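Aminopeptidase N family protein (Idiomarina loihiensis L2TR, PDB 4FGM) binds zinc and is probably a metallopeptidase of the M61 family, consistent with an aminopeptidase that trims peptides from their amino-terminal end. Local coordinates at residues 504-507 with 508-512; 335-338 with 339-343; 530-533 with 534-538. One frame throughout, in Å; residues are numbered along the deposited sequence.

Contact 1: residues 504-507 with 508-512; sequences YHDE and SAYHA
With CG anti to the backbone N in Tyr510 (chi1 168°) and likewise in His505, the imidazole and the phenol run alongside each other in the same direction. His505 CE1 is 3.5 Å from Tyr510 OH, with the ring planes inclined at 64°, an oblique pair. One face of the phenol takes the backbone of the turn, with Asp506 N 3.4 Å from Tyr510 CG. His511 supplies a second grip: its NE2 makes two weak hydrogen bonds to Asp506, at 3.2 Å to OD1 and 3.3 Å to the carbonyl O. Both are well bent, and the carboxylate and imidazole planes stand 66° apart. Residues 504 to 507 form a type II turn, and Glu507 is the N-cap residue of helix 508-512; its O accepts the amide of His511 at 3.1 Å. A water bridges the two segments, donating to Tyr504 O and accepting from Tyr510 N. The extended Glu507 side chain carries its carboxylate to a salt bridge with Arg342, while Ser508 OG bonds Gln564 N. The turn thus leads from strand 497-503 into helix 508-512, with Ala509 packed on Val503 and on Ala489 of strand 489-494.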
loop_
_atom_site.group_PDB
_atom_site.type_symbol
_atom_site.label_atom_id
_atom_site.label_comp_id
_atom_site.label_asym_id
_atom_site.label_seq_id
_atom_site.Cartn_x
_atom_site.Cartn_y
_atom_site.Cartn_z
ATOM N N TYR A 504 -10.852 -20.612 -8.913
ATOM C CA TYR A 504 -9.990 -20.483 -10.084
ATOM C C TYR A 504 -10.586 -21.125 -11.314
ATOM O O TYR A 504 -10.979 -22.293 -11.305
ATOM C CB TYR A 504 -8.610 -21.084 -9.795
ATOM C CG TYR A 504 -7.852 -20.300 -8.751
ATOM C CD1 TYR A 504 -7.213 -19.104 -9.073
ATOM C CD2 TYR A 504 -7.804 -20.736 -7.432
ATOM C CE1 TYR A 504 -6.538 -18.360 -8.100
ATOM C CE2 TYR A 504 -7.138 -20.005 -6.454
ATOM C CZ TYR A 504 -6.507 -18.819 -6.795
ATOM O OH TYR A 504 -5.849 -18.098 -5.828
ATOM N N HIS A 505 -10.633 -20.339 -12.381
ATOM C CA HIS A 505 -11.186 -20.777 -13.649
ATOM C C HIS A 505 -10.656 -22.120 -14.148
ATOM O O HIS A 505 -9.465 -22.401 -14.058
ATOM C CB HIS A 505 -10.921 -19.717 -14.708
ATOM C CG HIS A 505 -11.608 -19.985 -16.006
ATOM N ND1 HIS A 505 -12.976 -19.920 -16.144
ATOM C CD2 HIS A 505 -11.119 -20.335 -17.219
ATOM C CE1 HIS A 505 -13.303 -20.217 -17.390
ATOM N NE2 HIS A 505 -12.195 -20.474 -18.061
ATOM N N ASP A 506 -11.562 -22.938 -14.672
ATOM C CA ASP A 506 -11.234 -24.244 -15.239
ATOM C C ASP A 506 -10.635 -25.297 -14.303
ATOM O O ASP A 506 -10.129 -26.312 -14.767
ATOM C CB ASP A 506 -10.314 -24.057 -16.452
ATOM C CG ASP A 506 -10.384 -25.221 -17.420
ATOM O OD1 ASP A 506 -11.509 -25.625 -17.771
ATOM O OD2 ASP A 506 -9.322 -25.726 -17.837
ATOM N N GLU A 507 -10.689 -25.073 -12.996
ATOM C CA GLU A 507 -10.146 -26.062 -12.068
ATOM C C GLU A 507 -11.246 -26.885 -11.366
ATOM O O GLU A 507 -12.428 -26.746 -11.692
ATOM C CB GLU A 507 -9.192 -25.376 -11.083
ATOM C CG GLU A 507 -7.922 -24.890 -11.793
ATOM C CD GLU A 507 -6.858 -24.339 -10.858
ATOM O OE1 GLU A 507 -6.823 -24.743 -9.679
ATOM O OE2 GLU A 507 -6.037 -23.514 -11.316
ATOM N N SER A 508 -10.865 -27.740 -10.420
ATOM C CA SER A 508 -11.826 -28.622 -9.735
ATOM C C SER A 508 -13.136 -28.011 -9.218
ATOM O O SER A 508 -14.219 -28.432 -9.619
ATOM C CB SER A 508 -11.124 -29.366 -8.599
ATOM O OG SER A 508 -10.051 -30.138 -9.114
ATOM N N ALA A 509 -13.037 -27.037 -8.323
ATOM C CA ALA A 509 -14.219 -26.389 -7.771
ATOM C C ALA A 509 -15.077 -25.822 -8.895
ATOM O O ALA A 509 -16.308 -25.942 -8.900
ATOM C CB ALA A 509 -13.801 -25.275 -6.830
ATOM N N TYR A 510 -14.411 -25.207 -9.854
ATOM C CA TYR A 510 -15.083 -24.602 -10.983
ATOM C C TYR A 510 -15.984 -25.567 -11.747
ATOM O O TYR A 510 -17.126 -25.240 -12.079
ATOM C CB TYR A 510 -14.027 -24.010 -11.908
ATOM C CG TYR A 510 -14.550 -23.603 -13.248
ATOM C CD1 TYR A 510 -14.544 -24.493 -14.318
ATOM C CD2 TYR A 510 -15.052 -22.325 -13.455
ATOM C CE1 TYR A 510 -15.021 -24.112 -15.564
ATOM C CE2 TYR A 510 -15.533 -21.934 -14.691
ATOM C CZ TYR A 510 -15.512 -22.832 -15.746
ATOM O OH TYR A 510 -15.952 -22.443 -16.990
ATOM N N HIS A 511 -15.479 -26.762 -12.023
ATOM C CA HIS A 511 -16.259 -27.741 -12.773
ATOM C C HIS A 511 -17.409 -28.337 -12.000
ATOM O O HIS A 511 -18.392 -28.784 -12.588
ATOM C CB HIS A 511 -15.345 -28.845 -13.282
ATOM C CG HIS A 511 -14.518 -28.419 -14.448
ATOM N ND1 HIS A 511 -15.057 -28.224 -15.702
ATOM C CD2 HIS A 511 -13.215 -28.062 -14.535
ATOM C CE1 HIS A 511 -14.119 -27.763 -16.510
ATOM N NE2 HIS A 511 -12.993 -27.655 -15.827
ATOM N N ALA A 512 -17.284 -28.337 -10.678
ATOM C CA ALA A 512 -18.322 -28.881 -9.825
ATOM C C ALA A 512 -19.464 -27.881 -9.670
ATOM O O ALA A 512 -20.572 -28.249 -9.301
ATOM C CB ALA A 512 -17.729 -29.234 -8.470
HETATM O O HOH W 1 -11.917 -24.242 -9.419
#

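Contact 2: residues 335-338 with 339-343; sequences DTLS and RVERG
One face of the Arg339 guanidinium lies over the backbone of the preceding helical turn, with Thr336 CA 3.6 Å above its plane and displaced toward the rim; Asp335 C is on that face too. At the ends of the group, NH1 comes within 3.7 Å of Asp335 CB and NH2 within 3.4 Å of Thr336 OG1. The hydroxyl is hydrogen-bonded to Leu332 O, one turn back. A bend at chi3 (-54°) folds the arginine back along the helix surface, and CG passes 3.1 Å from Asp335 O. The Asp335 carboxylate is of opposite charge but is not in contact with the guanidinium. All this sits on the last turns of helix 326-342, in the M61 glycyl aminopeptidase region, where Arg339 N, Val340 N and Glu341 N donate in i to i+4 steps to Asp335 O, Thr336 O and Leu337 O. The arginine side chain is about 12 Å from the zinc ion, so it takes no direct part in the metal site. Val340 CG2 packs 3.4 Å from Thr336 O, and Val340, Thr336 and Leu337 all touch Leu382 of helix 378-394. Elsewhere on the helix, buried Ser338 OG is bonded to Gly334 O, Gly475 O and Tyr571 N, while Glu341 CG lies 3.4 Å from Leu337 O and its carboxylate reaches Ser449 OG.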
loop_
_atom_site.group_PDB
_atom_site.type_symbol
_atom_site.label_atom_id
_atom_site.label_comp_id
_atom_site.label_asym_id
_atom_site.label_seq_id
_atom_site.Cartn_x
_atom_site.Cartn_y
_atom_site.Cartn_z
ATOM N N ASP A 335 7.166 -16.225 -3.019
ATOM C CA ASP A 335 5.771 -15.900 -2.717
ATOM C C ASP A 335 5.225 -15.047 -3.853
ATOM O O ASP A 335 4.192 -15.357 -4.439
ATOM C CB ASP A 335 5.647 -15.109 -1.401
ATOM C CG ASP A 335 5.713 -15.995 -0.160
ATOM O OD1 ASP A 335 5.741 -17.236 -0.301
ATOM O OD2 ASP A 335 5.732 -15.444 0.965
ATOM N N THR A 336 5.942 -13.970 -4.158
ATOM C CA THR A 336 5.554 -13.052 -5.220
ATOM C C THR A 336 5.442 -13.786 -6.547
ATOM O O THR A 336 4.473 -13.613 -7.293
ATOM C CB THR A 336 6.583 -11.912 -5.382
ATOM O OG1 THR A 336 6.680 -11.165 -4.163
ATOM C CG2 THR A 336 6.168 -10.979 -6.508
ATOM N N LEU A 337 6.444 -14.606 -6.843
ATOM C CA LEU A 337 6.452 -15.355 -8.090
ATOM C C LEU A 337 5.219 -16.252 -8.169
ATOM O O LEU A 337 4.513 -16.265 -9.177
ATOM C CB LEU A 337 7.731 -16.189 -8.194
ATOM C CG LEU A 337 8.010 -16.853 -9.544
ATOM C CD1 LEU A 337 7.868 -15.836 -10.661
ATOM C CD2 LEU A 337 9.408 -17.450 -9.537
ATOM N N SER A 338 4.955 -16.980 -7.090
ATOM C CA SER A 338 3.810 -17.884 -7.033
ATOM C C SER A 338 2.470 -17.175 -7.218
ATOM O O SER A 338 1.574 -17.690 -7.882
ATOM C CB SER A 338 3.803 -18.635 -5.702
ATOM O OG SER A 338 5.015 -19.337 -5.513
ATOM N N ARG A 339 2.330 -15.992 -6.636
ATOM C CA ARG A 339 1.080 -15.257 -6.752
ATOM C C ARG A 339 0.798 -14.798 -8.178
ATOM O O ARG A 339 -0.329 -14.897 -8.655
ATOM C CB ARG A 339 1.075 -14.052 -5.807
ATOM C CG ARG A 339 1.188 -14.422 -4.331
ATOM C CD ARG A 339 0.814 -13.242 -3.451
ATOM N NE ARG A 339 1.594 -12.051 -3.778
ATOM C CZ ARG A 339 2.714 -11.689 -3.158
ATOM N NH1 ARG A 339 3.193 -12.425 -2.163
ATOM N NH2 ARG A 339 3.354 -10.588 -3.533
ATOM N N VAL A 340 1.817 -14.297 -8.864
ATOM C CA VAL A 340 1.626 -13.835 -10.230
ATOM C C VAL A 340 1.249 -14.990 -11.150
ATOM O O VAL A 340 0.340 -14.863 -11.971
ATOM C CB VAL A 340 2.906 -13.161 -10.785
ATOM C CG1 VAL A 340 2.717 -12.803 -12.249
ATOM C CG2 VAL A 340 3.224 -11.913 -9.977
ATOM N N GLU A 341 1.942 -16.117 -10.990
ATOM C CA GLU A 341 1.716 -17.296 -11.822
ATOM C C GLU A 341 0.484 -18.137 -11.493
ATOM O O GLU A 341 0.085 -18.986 -12.290
ATOM C CB GLU A 341 2.951 -18.199 -11.779
ATOM C CG GLU A 341 4.225 -17.562 -12.320
ATOM C CD GLU A 341 4.047 -16.980 -13.713
ATOM O OE1 GLU A 341 3.374 -17.622 -14.547
ATOM O OE2 GLU A 341 4.590 -15.885 -13.975
ATOM N N ARG A 342 -0.124 -17.891 -10.339
ATOM C CA ARG A 342 -1.283 -18.657 -9.902
ATOM C C ARG A 342 -2.544 -18.590 -10.757
ATOM O O ARG A 342 -3.138 -19.625 -11.057
ATOM C CB ARG A 342 -1.650 -18.270 -8.464
ATOM C CG ARG A 342 -2.812 -19.063 -7.873
ATOM C CD ARG A 342 -2.480 -20.550 -7.757
ATOM N NE ARG A 342 -3.391 -21.380 -8.546
ATOM C CZ ARG A 342 -4.269 -22.227 -8.025
ATOM N NH1 ARG A 342 -4.360 -22.363 -6.711
ATOM N NH2 ARG A 342 -5.057 -22.933 -8.818
ATOM N N GLY A 343 -2.955 -17.388 -11.149
ATOM C CA GLY A 343 -4.185 -17.263 -11.915
ATOM C C GLY A 343 -4.118 -16.897 -13.382
ATOM O O GLY A 343 -3.092 -16.439 -13.885
#

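Contact 3: residues 530-533 with 534-538; sequences EQSV and KRILE
Ile536 and Ser532 make the close-packed side of this contact, whereas Arg535 lies across its exposed side. Ile536 N donates to Ser532 O at 2.9 Å in an almost straight bond (174°), and the isoleucine side chain stays with the same residue: CG1 is 3.2 Å from Ser532 O, and CD1 is 3.6 Å from Ser532 OG. With CG1 anti to the carbonyl carbon (chi1 -66°), the branch runs back toward the start of the helix, where the buried serine hydroxyl also bonds Gln527 O. Were Ile536 replaced by an alanine, a gap would probably open beside Ser532, whose hydroxyl would lose the methyl packed against it. Ser532 directly precedes the short helix 533-537, and Ile536 lies in it; the helix is set between strands 526-527 and 545-552 of what is probably the PDZ domain. Leu537 N continues the i to i+4 pattern with a bond to Val533 O. Val533 CG2 and Leu537 CD2 meet loosely, at 4.3 Å, the valine also packing on Tyr491 and the leucine on Phe487 and Trp563. On the exposed side one face of the Arg535 guanidinium rests on Ser532 CB, 3.4 Å from the plane and offset toward the rim. Its NH1 approaches Gln531 O to 3.5 Å, but at an angle too poor for a hydrogen bond. Lys534 slants across Val533, CG 3.9 Å from Val533 CG1.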
loop_
_atom_site.group_PDB
_atom_site.type_symbol
_atom_site.label_atom_id
_atom_site.label_comp_id
_atom_site.label_asym_id
_atom_site.label_seq_id
_atom_site.Cartn_x
_atom_site.Cartn_y
_atom_site.Cartn_z
ATOM N N GLU A 530 -12.158 -26.980 9.625
ATOM C CA GLU A 530 -10.766 -26.569 9.628
ATOM C C GLU A 530 -9.958 -27.798 10.022
ATOM O O GLU A 530 -8.885 -28.062 9.478
ATOM C CB GLU A 530 -10.556 -25.465 10.664
ATOM C CG GLU A 530 -9.207 -24.773 10.589
ATOM C CD GLU A 530 -9.115 -23.580 11.526
ATOM O OE1 GLU A 530 -8.161 -22.782 11.384
ATOM O OE2 GLU A 530 -9.996 -23.440 12.406
ATOM N N GLN A 531 -10.513 -28.550 10.966
ATOM C CA GLN A 531 -9.895 -29.758 11.497
ATOM C C GLN A 531 -9.844 -30.928 10.526
ATOM O O GLN A 531 -8.852 -31.645 10.469
ATOM C CB GLN A 531 -10.651 -30.222 12.747
ATOM C CG GLN A 531 -10.652 -29.251 13.915
ATOM C CD GLN A 531 -9.299 -29.142 14.585
ATOM O OE1 GLN A 531 -8.380 -28.510 14.063
ATOM N NE2 GLN A 531 -9.165 -29.770 15.750
ATOM N N SER A 532 -10.906 -31.116 9.754
ATOM C CA SER A 532 -10.966 -32.262 8.854
ATOM C C SER A 532 -10.627 -32.098 7.378
ATOM O O SER A 532 -10.322 -33.086 6.715
ATOM C CB SER A 532 -12.355 -32.902 8.948
ATOM O OG SER A 532 -13.348 -32.051 8.398
ATOM N N VAL A 533 -10.659 -30.877 6.856
ATOM C CA VAL A 533 -10.427 -30.699 5.427
ATOM C C VAL A 533 -9.154 -31.303 4.840
ATOM O O VAL A 533 -9.195 -31.889 3.757
ATOM C CB VAL A 533 -10.528 -29.207 5.019
ATOM C CG1 VAL A 533 -9.340 -28.416 5.559
ATOM C CG2 VAL A 533 -10.634 -29.103 3.504
ATOM N N LYS A 534 -8.029 -31.181 5.530
ATOM C CA LYS A 534 -6.783 -31.749 5.014
ATOM C C LYS A 534 -6.720 -33.285 5.156
ATOM O O LYS A 534 -6.178 -33.970 4.289
ATOM C CB LYS A 534 -5.599 -31.077 5.702
ATOM C CG LYS A 534 -5.651 -29.559 5.563
ATOM C CD LYS A 534 -4.454 -28.875 6.205
ATOM C CE LYS A 534 -3.171 -29.152 5.434
ATOM N NZ LYS A 534 -1.981 -28.563 6.109
ATOM N N ARG A 535 -7.280 -33.820 6.241
ATOM C CA ARG A 535 -7.319 -35.269 6.451
ATOM C C ARG A 535 -8.123 -35.862 5.300
ATOM O O ARG A 535 -7.679 -36.782 4.613
ATOM C CB ARG A 535 -8.026 -35.616 7.771
ATOM C CG ARG A 535 -7.170 -35.503 9.024
ATOM C CD ARG A 535 -8.007 -35.052 10.226
ATOM N NE ARG A 535 -9.410 -35.459 10.122
ATOM C CZ ARG A 535 -10.342 -35.172 11.029
ATOM N NH1 ARG A 535 -10.025 -34.476 12.115
ATOM N NH2 ARG A 535 -11.596 -35.575 10.852
ATOM N N ILE A 536 -9.319 -35.314 5.103
ATOM C CA ILE A 536 -10.222 -35.760 4.047
ATOM C C ILE A 536 -9.564 -35.744 2.663
ATOM O O ILE A 536 -9.716 -36.691 1.891
ATOM C CB ILE A 536 -11.507 -34.883 4.013
ATOM C CG1 ILE A 536 -12.310 -35.089 5.300
ATOM C CG2 ILE A 536 -12.360 -35.227 2.802
ATOM C CD1 ILE A 536 -13.466 -34.122 5.469
ATOM N N LEU A 537 -8.818 -34.688 2.352
ATOM C CA LEU A 537 -8.185 -34.594 1.041
ATOM C C LEU A 537 -6.933 -35.425 0.799
ATOM O O LEU A 537 -6.542 -35.615 -0.344
ATOM C CB LEU A 537 -7.910 -33.134 0.707
ATOM C CG LEU A 537 -9.109 -32.464 0.041
ATOM C CD1 LEU A 537 -10.383 -32.787 0.795
ATOM C CD2 LEU A 537 -8.878 -30.969 -0.008
ATOM N N GLU A 538 -6.307 -35.929 1.856
ATOM C CA GLU A 538 -5.107 -36.759 1.699
ATOM C C GLU A 538 -5.547 -38.178 1.310
ATOM O O GLU A 538 -4.749 -39.106 1.287
ATOM C CB GLU A 538 -4.312 -36.801 3.020
ATOM C CG GLU A 538 -4.562 -38.048 3.862
ATOM C CD GLU A 538 -4.707 -37.769 5.353
ATOM O OE1 GLU A 538 -5.654 -38.319 5.968
ATOM O OE2 GLU A 538 -3.875 -37.020 5.915
#

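Along the chain contact 2 comes first, then contact 1, then contact 3. Contact 2 closes helix 326-342 in the M61 peptidase region, while contacts 1 and 3 belong to what is probably the PDZ domain, each at the start of a short helix joined to its antiparallel sheet. Contacts 1 and 2 have centres 18 Å apart and touch: a 2.7 Å salt bridge runs from Arg342 NH2 to Glu507 OE1, and Arg342 also makes a cation-pi contact with Tyr504. The end of the peptidase helix is thus tied to the PDZ-like domain. Contact 3 lies farther out from the centre of the chain, its centre 19 Å from that of contact 1 and 24 Å from that of contact 2, and touches neither.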